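Local coordinates for kinesin-like protein Nod (Drosophila melanogaster, PDB 3DC4) that hydrolyses ATP and binds microtubules through the kinesin motor domain described here, and is required to segregate non-exchange chromosomes in meiosis, at residues Leu56-Asn61 with Cys317-Thr322; Leu84-Lys89 with Tyr305-Ala310; Thr115-Ile120 with His190-Leu195; Pro129-Asp134 with Val224-Lys229; Ala154-Ile159 with His196-Leu201. One frame throughout, in Å; residues are numbered along the deposited sequence.

Contact 1. Residues Leu56-Asn61 with Cys317-Thr322; sequences LIVDQN and CDLSET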
# COMPACT_ATOMS: atom_id res chain seq x y z
N LEU A 56 -8.05 19.69 -1.64
CA LEU A 56 -7.23 20.40 -0.69
C LEU A 56 -6.42 21.45 -1.42
O LEU A 56 -6.21 21.36 -2.63
CB LEU A 56 -6.31 19.45 0.07
CG LEU A 56 -5.35 18.58 -0.74
CD1 LEU A 56 -4.13 18.29 0.12
CD2 LEU A 56 -6.03 17.29 -1.17
N ILE A 57 -5.96 22.43 -0.67
CA ILE A 57 -5.16 23.51 -1.23
C ILE A 57 -3.88 23.63 -0.44
O ILE A 57 -3.90 23.69 0.79
CB ILE A 57 -5.92 24.84 -1.18
CG1 ILE A 57 -7.18 24.74 -2.04
CG2 ILE A 57 -5.01 25.97 -1.66
CD1 ILE A 57 -8.15 25.87 -1.83
N VAL A 58 -2.77 23.62 -1.16
CA VAL A 58 -1.46 23.75 -0.54
C VAL A 58 -0.68 24.74 -1.39
O VAL A 58 -0.58 24.59 -2.60
CB VAL A 58 -0.73 22.40 -0.49
CG1 VAL A 58 0.67 22.59 0.08
CG2 VAL A 58 -1.51 21.42 0.37
N ASP A 59 -0.15 25.76 -0.73
CA ASP A 59 0.62 26.80 -1.39
C ASP A 59 -0.14 27.35 -2.60
O ASP A 59 0.41 27.50 -3.69
CB ASP A 59 1.99 26.24 -1.81
CG ASP A 59 3.01 27.32 -2.09
OD1 ASP A 59 3.01 28.35 -1.37
OD2 ASP A 59 3.83 27.14 -3.01
N GLN A 60 -1.43 27.62 -2.40
CA GLN A 60 -2.31 28.17 -3.43
C GLN A 60 -2.63 27.20 -4.57
O GLN A 60 -3.31 27.57 -5.52
CB GLN A 60 -1.72 29.46 -4.01
CG GLN A 60 -1.75 30.61 -3.02
CD GLN A 60 -3.16 30.90 -2.54
OE1 GLN A 60 -4.04 31.24 -3.33
NE2 GLN A 60 -3.38 30.76 -1.24
N ASN A 61 -2.15 25.97 -4.46
CA ASN A 61 -2.41 24.96 -5.48
C ASN A 61 -3.58 24.10 -5.05
O ASN A 61 -3.65 23.66 -3.91
CB ASN A 61 -1.18 24.08 -5.68
CG ASN A 61 0.01 24.85 -6.19
OD1 ASN A 61 0.01 25.31 -7.33
ND2 ASN A 61 1.01 25.00 -5.35
N CYS A 317 7.60 24.02 7.14
CA CYS A 317 8.97 23.62 6.83
C CYS A 317 9.04 22.44 5.86
O CYS A 317 10.07 22.20 5.23
CB CYS A 317 9.74 23.27 8.11
SG CYS A 317 9.07 21.84 9.05
N ASP A 318 7.94 21.70 5.74
CA ASP A 318 7.91 20.55 4.84
C ASP A 318 7.12 20.84 3.57
O ASP A 318 6.80 19.91 2.83
CB ASP A 318 7.28 19.35 5.55
CG ASP A 318 7.99 18.99 6.83
OD1 ASP A 318 9.24 18.90 6.81
OD2 ASP A 318 7.31 18.79 7.85
N LEU A 319 6.82 22.11 3.31
CA LEU A 319 6.04 22.50 2.14
C LEU A 319 6.51 21.88 0.84
O LEU A 319 5.72 21.35 0.06
CB LEU A 319 6.05 24.03 1.98
CG LEU A 319 5.25 24.49 0.76
CD1 LEU A 319 3.79 24.04 0.92
CD2 LEU A 319 5.31 26.02 0.63
N SER A 320 7.82 21.94 0.60
CA SER A 320 8.40 21.41 -0.62
C SER A 320 8.17 19.90 -0.79
O SER A 320 7.84 19.43 -1.87
CB SER A 320 9.90 21.71 -0.63
OG SER A 320 10.46 21.42 -1.89
N GLU A 321 8.36 19.16 0.29
CA GLU A 321 8.16 17.71 0.25
C GLU A 321 6.68 17.41 0.06
O GLU A 321 6.29 16.51 -0.68
CB GLU A 321 8.67 17.07 1.54
CG GLU A 321 10.18 17.19 1.73
CD GLU A 321 10.97 16.70 0.52
OE1 GLU A 321 10.44 15.85 -0.23
OE2 GLU A 321 12.12 17.15 0.32
N THR A 322 5.85 18.19 0.74
CA THR A 322 4.40 18.01 0.64
C THR A 322 3.96 18.25 -0.81
O THR A 322 3.21 17.45 -1.37
CB THR A 322 3.69 18.96 1.60
OG1 THR A 322 3.91 18.51 2.94
CG2 THR A 322 2.19 19.01 1.33

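Contact 2. Residues Leu84-Lys89 with Tyr305-Ala310; sequences LPLVDK and YLTFLA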
# COMPACT_ATOMS: atom_id res chain seq x y z
N LEU A 84 -11.53 -1.21 3.26
CA LEU A 84 -12.60 -2.18 3.41
C LEU A 84 -13.20 -2.61 2.07
O LEU A 84 -13.40 -3.81 1.83
CB LEU A 84 -13.70 -1.64 4.33
CG LEU A 84 -14.87 -2.60 4.55
CD1 LEU A 84 -14.36 -3.87 5.23
CD2 LEU A 84 -15.94 -1.93 5.40
N PRO A 85 -13.49 -1.66 1.17
CA PRO A 85 -14.07 -2.02 -0.13
C PRO A 85 -13.22 -3.02 -0.91
O PRO A 85 -13.74 -3.83 -1.68
CB PRO A 85 -14.16 -0.67 -0.85
CG PRO A 85 -14.44 0.28 0.28
CD PRO A 85 -13.43 -0.19 1.32
N LEU A 86 -11.90 -2.98 -0.71
CA LEU A 86 -11.00 -3.89 -1.40
C LEU A 86 -11.09 -5.32 -0.87
O LEU A 86 -10.76 -6.27 -1.58
CB LEU A 86 -9.56 -3.41 -1.28
CG LEU A 86 -9.22 -2.06 -1.90
CD1 LEU A 86 -7.75 -1.74 -1.64
CD2 LEU A 86 -9.52 -2.07 -3.40
N VAL A 87 -11.54 -5.47 0.36
CA VAL A 87 -11.63 -6.80 0.95
C VAL A 87 -12.51 -7.73 0.11
O VAL A 87 -12.13 -8.87 -0.15
CB VAL A 87 -12.15 -6.74 2.40
CG1 VAL A 87 -12.31 -8.15 2.96
CG2 VAL A 87 -11.16 -5.97 3.25
N ASP A 88 -13.67 -7.25 -0.32
CA ASP A 88 -14.53 -8.10 -1.14
C ASP A 88 -13.84 -8.46 -2.45
O ASP A 88 -13.94 -9.60 -2.91
CB ASP A 88 -15.86 -7.42 -1.43
CG ASP A 88 -16.87 -7.63 -0.33
OD1 ASP A 88 -16.78 -8.68 0.36
OD2 ASP A 88 -17.76 -6.77 -0.16
N LYS A 89 -13.14 -7.50 -3.04
CA LYS A 89 -12.45 -7.75 -4.30
C LYS A 89 -11.40 -8.84 -4.10
O LYS A 89 -11.30 -9.77 -4.92
CB LYS A 89 -11.79 -6.45 -4.80
CG LYS A 89 -12.74 -5.25 -4.89
CD LYS A 89 -13.97 -5.52 -5.76
CE LYS A 89 -14.88 -4.30 -5.84
NZ LYS A 89 -16.08 -4.56 -6.68
N TYR A 305 -6.55 -4.00 -8.48
CA TYR A 305 -6.84 -2.73 -7.82
C TYR A 305 -5.60 -2.08 -7.24
O TYR A 305 -4.79 -2.74 -6.60
CB TYR A 305 -7.86 -2.93 -6.71
CG TYR A 305 -9.23 -3.32 -7.21
CD1 TYR A 305 -9.50 -4.62 -7.63
CD2 TYR A 305 -10.24 -2.37 -7.28
CE1 TYR A 305 -10.74 -4.97 -8.12
CE2 TYR A 305 -11.49 -2.70 -7.77
CZ TYR A 305 -11.74 -4.00 -8.19
OH TYR A 305 -12.98 -4.30 -8.68
N LEU A 306 -5.46 -0.78 -7.46
CA LEU A 306 -4.32 -0.03 -6.95
C LEU A 306 -4.80 1.22 -6.22
O LEU A 306 -5.51 2.05 -6.79
CB LEU A 306 -3.39 0.35 -8.10
CG LEU A 306 -2.17 1.24 -7.81
CD1 LEU A 306 -1.30 0.59 -6.75
CD2 LEU A 306 -1.38 1.46 -9.10
N THR A 307 -4.41 1.35 -4.95
CA THR A 307 -4.80 2.50 -4.15
C THR A 307 -3.58 3.16 -3.52
O THR A 307 -2.79 2.52 -2.81
CB THR A 307 -5.79 2.11 -3.05
OG1 THR A 307 -7.01 1.66 -3.64
CG2 THR A 307 -6.09 3.32 -2.15
N PHE A 308 -3.42 4.46 -3.80
CA PHE A 308 -2.32 5.26 -3.28
C PHE A 308 -2.75 6.03 -2.05
O PHE A 308 -3.85 6.57 -2.01
CB PHE A 308 -1.88 6.31 -4.31
CG PHE A 308 -1.12 5.75 -5.47
CD1 PHE A 308 0.26 5.59 -5.40
CD2 PHE A 308 -1.78 5.44 -6.66
CE1 PHE A 308 0.98 5.14 -6.50
CE2 PHE A 308 -1.07 4.99 -7.77
CZ PHE A 308 0.32 4.83 -7.68
N LEU A 309 -1.88 6.09 -1.05
CA LEU A 309 -2.16 6.87 0.15
C LEU A 309 -1.00 7.82 0.32
O LEU A 309 0.10 7.41 0.73
CB LEU A 309 -2.30 5.99 1.39
CG LEU A 309 -2.55 6.75 2.71
CD1 LEU A 309 -3.85 7.56 2.61
CD2 LEU A 309 -2.66 5.76 3.87
N ALA A 310 -1.22 9.08 -0.04
CA ALA A 310 -0.19 10.11 0.08
C ALA A 310 -0.28 10.67 1.48
O ALA A 310 -1.32 11.17 1.89
CB ALA A 310 -0.46 11.24 -0.92

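Contact 3. Residues Thr115-Ile120 with His190-Leu195; sequences TPPGEI and HSQADL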
# COMPACT_ATOMS: atom_id res chain seq x y z
N THR A 115 3.47 -1.78 12.55
CA THR A 115 3.95 -2.09 13.89
C THR A 115 3.16 -3.27 14.46
O THR A 115 1.95 -3.37 14.26
CB THR A 115 3.79 -0.88 14.83
OG1 THR A 115 4.56 0.22 14.32
CG2 THR A 115 4.27 -1.22 16.24
N PRO A 116 3.84 -4.18 15.17
CA PRO A 116 3.16 -5.35 15.76
C PRO A 116 1.93 -4.93 16.56
O PRO A 116 2.03 -4.17 17.52
CB PRO A 116 4.25 -5.97 16.63
CG PRO A 116 5.50 -5.68 15.84
CD PRO A 116 5.29 -4.24 15.40
N PRO A 117 0.75 -5.43 16.17
CA PRO A 117 -0.54 -5.15 16.81
C PRO A 117 -0.53 -5.22 18.33
O PRO A 117 -1.10 -4.37 19.01
CB PRO A 117 -1.46 -6.19 16.19
CG PRO A 117 -0.91 -6.34 14.82
CD PRO A 117 0.58 -6.41 15.08
N GLY A 118 0.12 -6.25 18.87
CA GLY A 118 0.19 -6.42 20.31
C GLY A 118 0.61 -5.17 21.05
O GLY A 118 0.04 -4.83 22.08
N GLU A 119 1.62 -4.48 20.53
CA GLU A 119 2.12 -3.26 21.15
C GLU A 119 1.50 -2.00 20.56
O GLU A 119 2.19 -1.01 20.33
CB GLU A 119 3.64 -3.20 21.03
CG GLU A 119 4.16 -3.47 19.62
CD GLU A 119 5.67 -3.41 19.53
OE1 GLU A 119 6.23 -2.30 19.67
OE2 GLU A 119 6.29 -4.47 19.31
N ILE A 120 0.19 -2.04 20.31
CA ILE A 120 -0.52 -0.90 19.73
C ILE A 120 -1.92 -0.77 20.32
O ILE A 120 -2.65 -1.75 20.41
CB ILE A 120 -0.67 -1.05 18.19
CG1 ILE A 120 0.70 -1.04 17.52
CG2 ILE A 120 -1.53 0.07 17.63
CD1 ILE A 120 1.47 0.25 17.71
N HIS A 190 -3.86 -17.49 11.03
CA HIS A 190 -5.11 -18.02 11.56
C HIS A 190 -5.74 -17.04 12.54
O HIS A 190 -6.91 -17.17 12.89
CB HIS A 190 -4.86 -19.36 12.25
CG HIS A 190 -4.39 -20.44 11.33
ND1 HIS A 190 -5.23 -21.05 10.42
CD2 HIS A 190 -3.17 -21.00 11.15
CE1 HIS A 190 -4.54 -21.94 9.72
NE2 HIS A 190 -3.29 -21.93 10.15
N SER A 191 -4.95 -16.05 12.97
CA SER A 191 -5.43 -15.05 13.93
C SER A 191 -4.48 -13.86 13.96
O SER A 191 -3.40 -13.89 13.38
CB SER A 191 -5.50 -15.66 15.32
OG SER A 191 -4.20 -15.91 15.81
N GLN A 192 -4.89 -12.81 14.67
CA GLN A 192 -4.08 -11.60 14.80
C GLN A 192 -2.72 -11.91 15.41
O GLN A 192 -1.72 -11.27 15.07
CB GLN A 192 -4.80 -10.57 15.66
CG GLN A 192 -6.02 -9.92 15.01
CD GLN A 192 -5.66 -9.10 13.78
OE1 GLN A 192 -4.71 -8.32 13.80
NE2 GLN A 192 -6.42 -9.27 12.71
N ALA A 193 -2.69 -12.89 16.30
CA ALA A 193 -1.45 -13.28 16.95
C ALA A 193 -0.41 -13.67 15.91
O ALA A 193 0.76 -13.30 16.02
CB ALA A 193 -1.70 -14.45 17.90
N ASP A 194 -0.83 -14.41 14.89
CA ASP A 194 0.08 -14.83 13.84
C ASP A 194 0.62 -13.63 13.08
O ASP A 194 1.80 -13.59 12.71
CB ASP A 194 -0.62 -15.80 12.88
CG ASP A 194 -0.97 -17.12 13.54
OD1 ASP A 194 -0.13 -17.64 14.28
OD2 ASP A 194 -2.09 -17.63 13.31
N LEU A 195 -0.24 -12.64 12.84
CA LEU A 195 0.18 -11.44 12.14
C LEU A 195 1.24 -10.76 12.99
O LEU A 195 2.26 -10.29 12.48
CB LEU A 195 -1.01 -10.49 11.95
CG LEU A 195 -0.70 -9.10 11.38
CD1 LEU A 195 -0.05 -9.22 10.00
CD2 LEU A 195 -2.01 -8.31 11.29

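Contact 4. Residues Pro129-Asp134 with Val224-Lys229; sequences PRALGD and VTIHVK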
# COMPACT_ATOMS: atom_id res chain seq x y z
N PRO A 129 -3.76 -4.96 10.28
CA PRO A 129 -4.56 -5.74 11.22
C PRO A 129 -6.07 -5.64 10.99
O PRO A 129 -6.79 -6.61 11.22
CB PRO A 129 -4.13 -5.19 12.58
CG PRO A 129 -3.78 -3.76 12.27
CD PRO A 129 -3.04 -3.87 10.96
N ARG A 130 -6.55 -4.49 10.53
CA ARG A 130 -7.98 -4.34 10.29
C ARG A 130 -8.41 -5.15 9.08
O ARG A 130 -9.47 -5.80 9.10
CB ARG A 130 -8.33 -2.86 10.07
CG ARG A 130 -8.03 -1.99 11.28
CD ARG A 130 -8.41 -0.54 11.06
NE ARG A 130 -8.02 0.25 12.21
CZ ARG A 130 -8.77 0.41 13.30
NH1 ARG A 130 -9.97 -0.17 13.37
NH2 ARG A 130 -8.31 1.10 14.34
N ALA A 131 -7.60 -5.13 8.03
CA ALA A 131 -7.91 -5.88 6.83
C ALA A 131 -7.94 -7.37 7.12
O ALA A 131 -8.88 -8.07 6.74
CB ALA A 131 -6.88 -5.60 5.76
N LEU A 132 -6.92 -7.86 7.81
CA LEU A 132 -6.85 -9.28 8.14
C LEU A 132 -8.08 -9.70 8.94
O LEU A 132 -8.64 -10.78 8.73
CB LEU A 132 -5.58 -9.58 8.93
CG LEU A 132 -5.37 -11.06 9.31
CD1 LEU A 132 -5.24 -11.90 8.04
CD2 LEU A 132 -4.10 -11.18 10.16
N GLY A 133 -8.51 -8.83 9.85
CA GLY A 133 -9.68 -9.12 10.65
C GLY A 133 -10.92 -9.35 9.80
O GLY A 133 -11.62 -10.34 9.99
N ASP A 134 -11.18 -8.45 8.85
CA ASP A 134 -12.34 -8.59 7.97
C ASP A 134 -12.21 -9.75 6.99
O ASP A 134 -13.21 -10.33 6.56
CB ASP A 134 -12.60 -7.28 7.21
CG ASP A 134 -13.20 -6.20 8.10
OD1 ASP A 134 -14.21 -6.48 8.79
OD2 ASP A 134 -12.68 -5.06 8.11
N VAL A 224 4.18 -5.95 2.93
CA VAL A 224 3.58 -7.06 3.65
C VAL A 224 2.36 -7.45 2.83
O VAL A 224 1.49 -6.62 2.56
CB VAL A 224 3.16 -6.67 5.08
CG1 VAL A 224 2.47 -7.85 5.75
CG2 VAL A 224 4.38 -6.27 5.88
N THR A 225 2.33 -8.70 2.42
CA THR A 225 1.23 -9.18 1.60
C THR A 225 0.40 -10.26 2.27
O THR A 225 0.94 -11.25 2.78
CB THR A 225 1.75 -9.73 0.26
OG1 THR A 225 2.35 -8.66 -0.48
CG2 THR A 225 0.61 -10.34 -0.55
N ILE A 226 -0.90 -10.03 2.28
CA ILE A 226 -1.84 -10.99 2.82
C ILE A 226 -2.27 -11.80 1.61
O ILE A 226 -2.84 -11.26 0.66
CB ILE A 226 -3.07 -10.29 3.44
CG1 ILE A 226 -2.64 -9.55 4.71
CG2 ILE A 226 -4.16 -11.31 3.74
CD1 ILE A 226 -3.79 -8.82 5.42
N HIS A 227 -1.96 -13.09 1.63
CA HIS A 227 -2.30 -14.00 0.54
C HIS A 227 -3.53 -14.82 0.86
O HIS A 227 -3.65 -15.39 1.95
CB HIS A 227 -1.14 -14.96 0.27
CG HIS A 227 0.15 -14.30 -0.10
ND1 HIS A 227 0.59 -14.19 -1.40
CD2 HIS A 227 1.11 -13.71 0.67
CE1 HIS A 227 1.76 -13.58 -1.43
NE2 HIS A 227 2.10 -13.28 -0.18
N VAL A 228 -4.45 -14.87 -0.10
CA VAL A 228 -5.68 -15.64 0.01
C VAL A 228 -5.52 -16.73 -1.04
O VAL A 228 -5.54 -16.45 -2.24
CB VAL A 228 -6.90 -14.75 -0.30
CG1 VAL A 228 -8.17 -15.58 -0.34
CG2 VAL A 228 -7.03 -13.66 0.76
N LYS A 229 -5.35 -17.97 -0.58
CA LYS A 229 -5.14 -19.10 -1.48
C LYS A 229 -6.18 -20.21 -1.41
O LYS A 229 -6.61 -20.61 -0.33
CB LYS A 229 -3.76 -19.72 -1.20
CG LYS A 229 -2.57 -18.85 -1.56
CD LYS A 229 -1.27 -19.65 -1.43
CE LYS A 229 -0.08 -18.91 -2.03
NZ LYS A 229 1.16 -19.71 -1.89

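Contact 5. Residues Ala154-Ile159 with His196-Leu201; sequences ASFIEI and HHILEL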
# COMPACT_ATOMS: atom_id res chain seq x y z
N ALA A 154 0.93 -14.72 4.93
CA ALA A 154 1.53 -13.39 4.90
C ALA A 154 2.99 -13.53 4.48
O ALA A 154 3.67 -14.48 4.87
CB ALA A 154 1.44 -12.74 6.28
N SER A 155 3.45 -12.59 3.66
CA SER A 155 4.84 -12.54 3.24
C SER A 155 5.31 -11.14 3.62
O SER A 155 4.50 -10.22 3.71
CB SER A 155 4.99 -12.79 1.73
OG SER A 155 4.26 -11.88 0.93
N PHE A 156 6.60 -11.00 3.90
CA PHE A 156 7.17 -9.71 4.29
C PHE A 156 8.46 -9.51 3.51
O PHE A 156 9.47 -10.17 3.76
CB PHE A 156 7.47 -9.68 5.80
CG PHE A 156 7.65 -8.30 6.39
CD1 PHE A 156 8.11 -7.23 5.61
CD2 PHE A 156 7.39 -8.07 7.74
CE1 PHE A 156 8.30 -5.96 6.17
CE2 PHE A 156 7.58 -6.81 8.31
CZ PHE A 156 8.04 -5.75 7.52
N ILE A 157 8.40 -8.61 2.54
CA ILE A 157 9.55 -8.32 1.69
C ILE A 157 10.03 -6.89 1.92
O ILE A 157 9.23 -5.97 2.11
CB ILE A 157 9.17 -8.50 0.21
CG1 ILE A 157 8.88 -9.97 -0.07
CG2 ILE A 157 10.28 -7.98 -0.69
CD1 ILE A 157 8.24 -10.22 -1.41
N GLU A 158 11.34 -6.72 1.90
CA GLU A 158 11.96 -5.41 2.07
C GLU A 158 12.80 -5.13 0.83
O GLU A 158 13.46 -6.02 0.31
CB GLU A 158 12.85 -5.39 3.32
CG GLU A 158 13.79 -4.19 3.41
CD GLU A 158 14.66 -4.21 4.66
OE1 GLU A 158 15.14 -5.30 5.03
OE2 GLU A 158 14.88 -3.14 5.25
N ILE A 159 12.74 -3.89 0.35
CA ILE A 159 13.52 -3.48 -0.81
C ILE A 159 14.52 -2.43 -0.33
O ILE A 159 14.14 -1.28 -0.07
CB ILE A 159 12.63 -2.89 -1.93
CG1 ILE A 159 11.62 -3.94 -2.39
CG2 ILE A 159 13.50 -2.42 -3.10
CD1 ILE A 159 10.71 -3.48 -3.52
N HIS A 196 1.00 -10.72 14.29
CA HIS A 196 1.95 -10.10 15.20
C HIS A 196 3.31 -10.80 15.08
O HIS A 196 4.35 -10.14 15.07
CB HIS A 196 1.43 -10.17 16.63
CG HIS A 196 2.31 -9.50 17.63
ND1 HIS A 196 3.55 -9.99 17.97
CD2 HIS A 196 2.15 -8.36 18.34
CE1 HIS A 196 4.11 -9.18 18.85
NE2 HIS A 196 3.28 -8.18 19.09
N HIS A 197 3.30 -12.12 14.98
CA HIS A 197 4.54 -12.88 14.86
C HIS A 197 5.32 -12.52 13.60
O HIS A 197 6.51 -12.21 13.68
CB HIS A 197 4.24 -14.39 14.86
CG HIS A 197 5.44 -15.24 14.55
ND1 HIS A 197 6.54 -15.29 15.37
CD2 HIS A 197 5.69 -16.08 13.52
CE1 HIS A 197 7.43 -16.12 14.85
NE2 HIS A 197 6.94 -16.61 13.73
N ILE A 198 4.66 -12.55 12.44
CA ILE A 198 5.35 -12.24 11.19
C ILE A 198 5.87 -10.80 11.16
O ILE A 198 6.94 -10.54 10.61
CB ILE A 198 4.45 -12.49 9.94
CG1 ILE A 198 3.39 -11.40 9.78
CG2 ILE A 198 3.80 -13.86 10.04
CD1 ILE A 198 3.76 -10.34 8.75
N LEU A 199 5.12 -9.87 11.76
CA LEU A 199 5.56 -8.48 11.77
C LEU A 199 6.76 -8.30 12.69
O LEU A 199 7.69 -7.56 12.37
CB LEU A 199 4.42 -7.56 12.23
CG LEU A 199 3.29 -7.38 11.22
CD1 LEU A 199 2.23 -6.45 11.81
CD2 LEU A 199 3.86 -6.80 9.93
N GLU A 200 6.73 -8.99 13.83
CA GLU A 200 7.82 -8.91 14.79
C GLU A 200 9.06 -9.58 14.20
O GLU A 200 10.17 -9.04 14.27
CB GLU A 200 7.42 -9.60 16.09
CG GLU A 200 8.47 -9.54 17.19
CD GLU A 200 8.04 -10.28 18.45
OE1 GLU A 200 7.05 -9.85 19.08
OE2 GLU A 200 8.68 -11.30 18.80
N LEU A 201 8.87 -10.75 13.61
CA LEU A 201 9.96 -11.49 12.99
C LEU A 201 10.59 -10.68 11.87
O LEU A 201 11.81 -10.52 11.79
CB LEU A 201 9.46 -12.82 12.44
CG LEU A 201 10.44 -13.66 11.62
CD1 LEU A 201 11.58 -14.15 12.52
CD2 LEU A 201 9.71 -14.83 11.00

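Contact 1. Residues Leu56-Asn61 with Cys317-Thr322
Val58 and Leu319 make the main apolar contact, with Val58 CG1 3.5 Å from Leu319 CD1 where the two side chains run past each other in opposite senses. Leu319 is carried into place with CG anti to its backbone N (chi1 180°). The methyl CG2 of Thr322 comes within 4.1 Å of Val58 CG1, the two side chains crossing at about a right angle.

The second kind of contact sets apolar against polar: Leu319 CD2 lies against the carboxylate group, 3.8 Å from Asp59 CG, while Leu319 CD1 is 3.9 Å from Asp59 CB. Cutting Leu319 back to an alanine removes both methyls and is likely to leave Val58 CG1 and Asp59 without their helix partner.

Hydrogen bonding shapes the hairpin rather than crossing the contact. Val58 to Asn61 form a type I' turn, and Val58 O is gripped twice, by Asn61 N at 2.8 Å and by Asn61 ND2 at 3.2 Å, the latter lying in the carbonyl plane.

Helix 319-335 continues the packing with Leu323 and Leu326, which meet Val58. The small antiparallel sheet of strands 45-46, 55-58 and 61-64 thus rests by its hairpin tip on that helix, the last of this motor-domain fragment.

Contact 2. Residues Leu84-Lys89 with Tyr305-Ala310
Lys89 lays its aliphatic chain across one face of the Tyr305 ring, and this is the tight part of the contact. Lys89 CG stands 3.9 Å from the ring centroid, 22° off the normal, a CH-pi contact displaced toward the rim. The chain bends at chi2 (-56°) and is then extended, which carries it on toward the phenol end: Lys89 CD is 3.3 Å from Tyr305 OH. The two side chains cross at about a right angle, and no hydrogen bond spans the segments, since Lys89 NZ is still 3.7 Å from Tyr305 OH. Both residues are partly exposed, so the close packing lies toward the solvent side.

The buried part is looser. Leu86 CD2 comes within 3.8 Å of Tyr305 CB and approaches the ring obliquely, while Leu86 CD1 stays 4.0 Å from Thr307 OG1, so that Leu86 reaches the strand with both methyls. Replacing Tyr305 by a serine would probably take away the surface on which the Lys89 methylenes lie, leaving that chain free to turn and Leu86 CD2 less covered.

The axes of the two short segments run nearly antiparallel, at 164° and 10.6 Å. Strand 305-312 lies between the parallel strands 23-30 and 96-101 of the central sheet, and its opposite face, through Leu306 and Phe308, meets helix 267-279. Helix 84-92 in turn leans on helix 127-141, where Leu84 and Val87 touch Arg138 and Asp88 forms a salt bridge with it.

Contact 3. Residues Thr115-Ile120 with His190-Leu195
Asp194 OD2, on the residue just before the Leu195 that packs against Pro117, is gripped by two backbone N-H groups. His190 N donates to it at 2.9 Å with an N-H...O angle of 147°, meeting the oxygen on its anti side and 21° out of the carboxylate plane; Ser191 N adds a weak bond at 3.3 Å. Ser191 is at the N-cap position and Asp194 is the third residue of the helix, so the pair of bonds ties the incoming chain to the first turn.

Across the contact the touch is light and mostly apolar. Pro117 CG points at Leu195 CD2 from 4.2 Å, the ring and the leucine crossing at about a right angle. Leu195 has CG anti to the backbone N (chi1 172°), which swings its methyl end toward the proline although the CB starts off in another direction. Gln192 lies at the margin, with OE1 4.4 Å from Pro117 CG, and its NE2 makes a weak hydrogen bond to Pro129 O. Pro117 itself opens a short 3-10 turn, in which Glu119 N bonds to Pro116 O at 3.1 Å.

The proline thus rests beside the first turn of helix 192-204, with Pro129 of helix 127-141 touching both Pro117 and Leu195. In the motor fold, as in other kinesins, this helix probably leads toward switch I, and here it is met by the loop between helices 108-112 and 127-141.

Contact 4. Residues Pro129-Asp134 with Val224-Lys229
Ile226 points its CD1 end-on at the flank of helix 127-141, into the side formed by Ala131 and Leu132. Its closest side-chain partner is Leu132 CB, 4.0 Å from Ile226 CD1, and the same methyl is 4.1 Å from Leu132 N, so it sits close to the helix backbone as well. Ala131 CB is more distant, at 4.5 Å from Ile226 CD1. The reach comes from an extended isoleucine: CG1 is anti to the carbonyl carbon (chi1 -69°) and CD1 continues the line (chi2 -180°).

Leu132 is turned differently. Its CG, anti to the backbone N (chi1 -179°), stands off at 4.8 Å from Ile226 CD1, while one methyl, Leu132 CD1, returns to 4.3 Å from Ile226 CD1. Its outer part packs on Leu189, Gln192 and Leu195. All three touching residues are buried, and their side chains meet through apolar atoms.

The nearest CA atoms, of Leu132 and Ile226, are 7.5 Å apart. On the other face of the strand His227 bonds through NE2 to Ser155 OG and through ND1 to His234 NE2. Strand 220-229 runs antiparallel to both its neighbours, 151-160 and 234-241, and the helix covering it belongs to the layered alpha/beta core of the kinesin motor domain, a central sheet packed between helices.

Contact 5. Residues Ala154-Ile159 with His196-Leu201
Phe156 and Ile198 owe their meeting to two first torsions. In Phe156 chi1 is -162°, placing CG anti to the backbone N and tipping the ring toward the helix; in Ile198 chi1 is 75°, which wedges CG1 between the backbone N and the carbonyl carbon, and chi2 lies off the usual staggered positions. That unfavourable combination makes a conformer that is probably somewhat strained.

The CD1 carbon of Ile198 sits 4.2 Å from Ala154 CB and 4.4 Å from Phe156 CD2, touching two residues that project from the same face of the strand. The ring also turns an edge to the helix backbone, with Ile198 O near the ring plane and 3.8 Å from Phe156 CD2. Farther round, Leu199 CD2 comes obliquely to 4.1 Å from Phe156 CE2, the two side chains crossing at about a right angle. No hydrogen bond links the segments, and all four touching residues are buried.

Leu167, Ala222 and Val224 also pack on Phe156, and Leu187 meets Ile198. Farther along the strand, Glu158 forms salt bridges with Arg206 and Arg207. Strand and helix segments run nearly parallel, 17° apart, with their axes 9.1 Å from each other. The result is a helix laid along strand 151-160 on one face of the central sheet of the kinesin motor fold.

Contacts 3, 4 and 5 form one connected region, their centres 11 to 12 Å apart. Helix 192-204 serves both contact 3 and contact 5, where Pro117 CD lies 3.7 Å from Leu199 CD1. Contacts 4 and 5 occupy neighbouring strands of the central sheet, joined by Thr225 N to Ser155 O at 2.9 Å. Contact 2 reaches the same sheet and touches contact 4 through Leu84 and Asp134. Contact 1 stands apart, about 26 Å between centres from contact 2. Its Thr322 side chain is about 5 Å from that of Gln103, which lines the ADP pocket, and about 12 Å from ADP itself. The Phe156 side chain is about 10 Å from the magnesium ion.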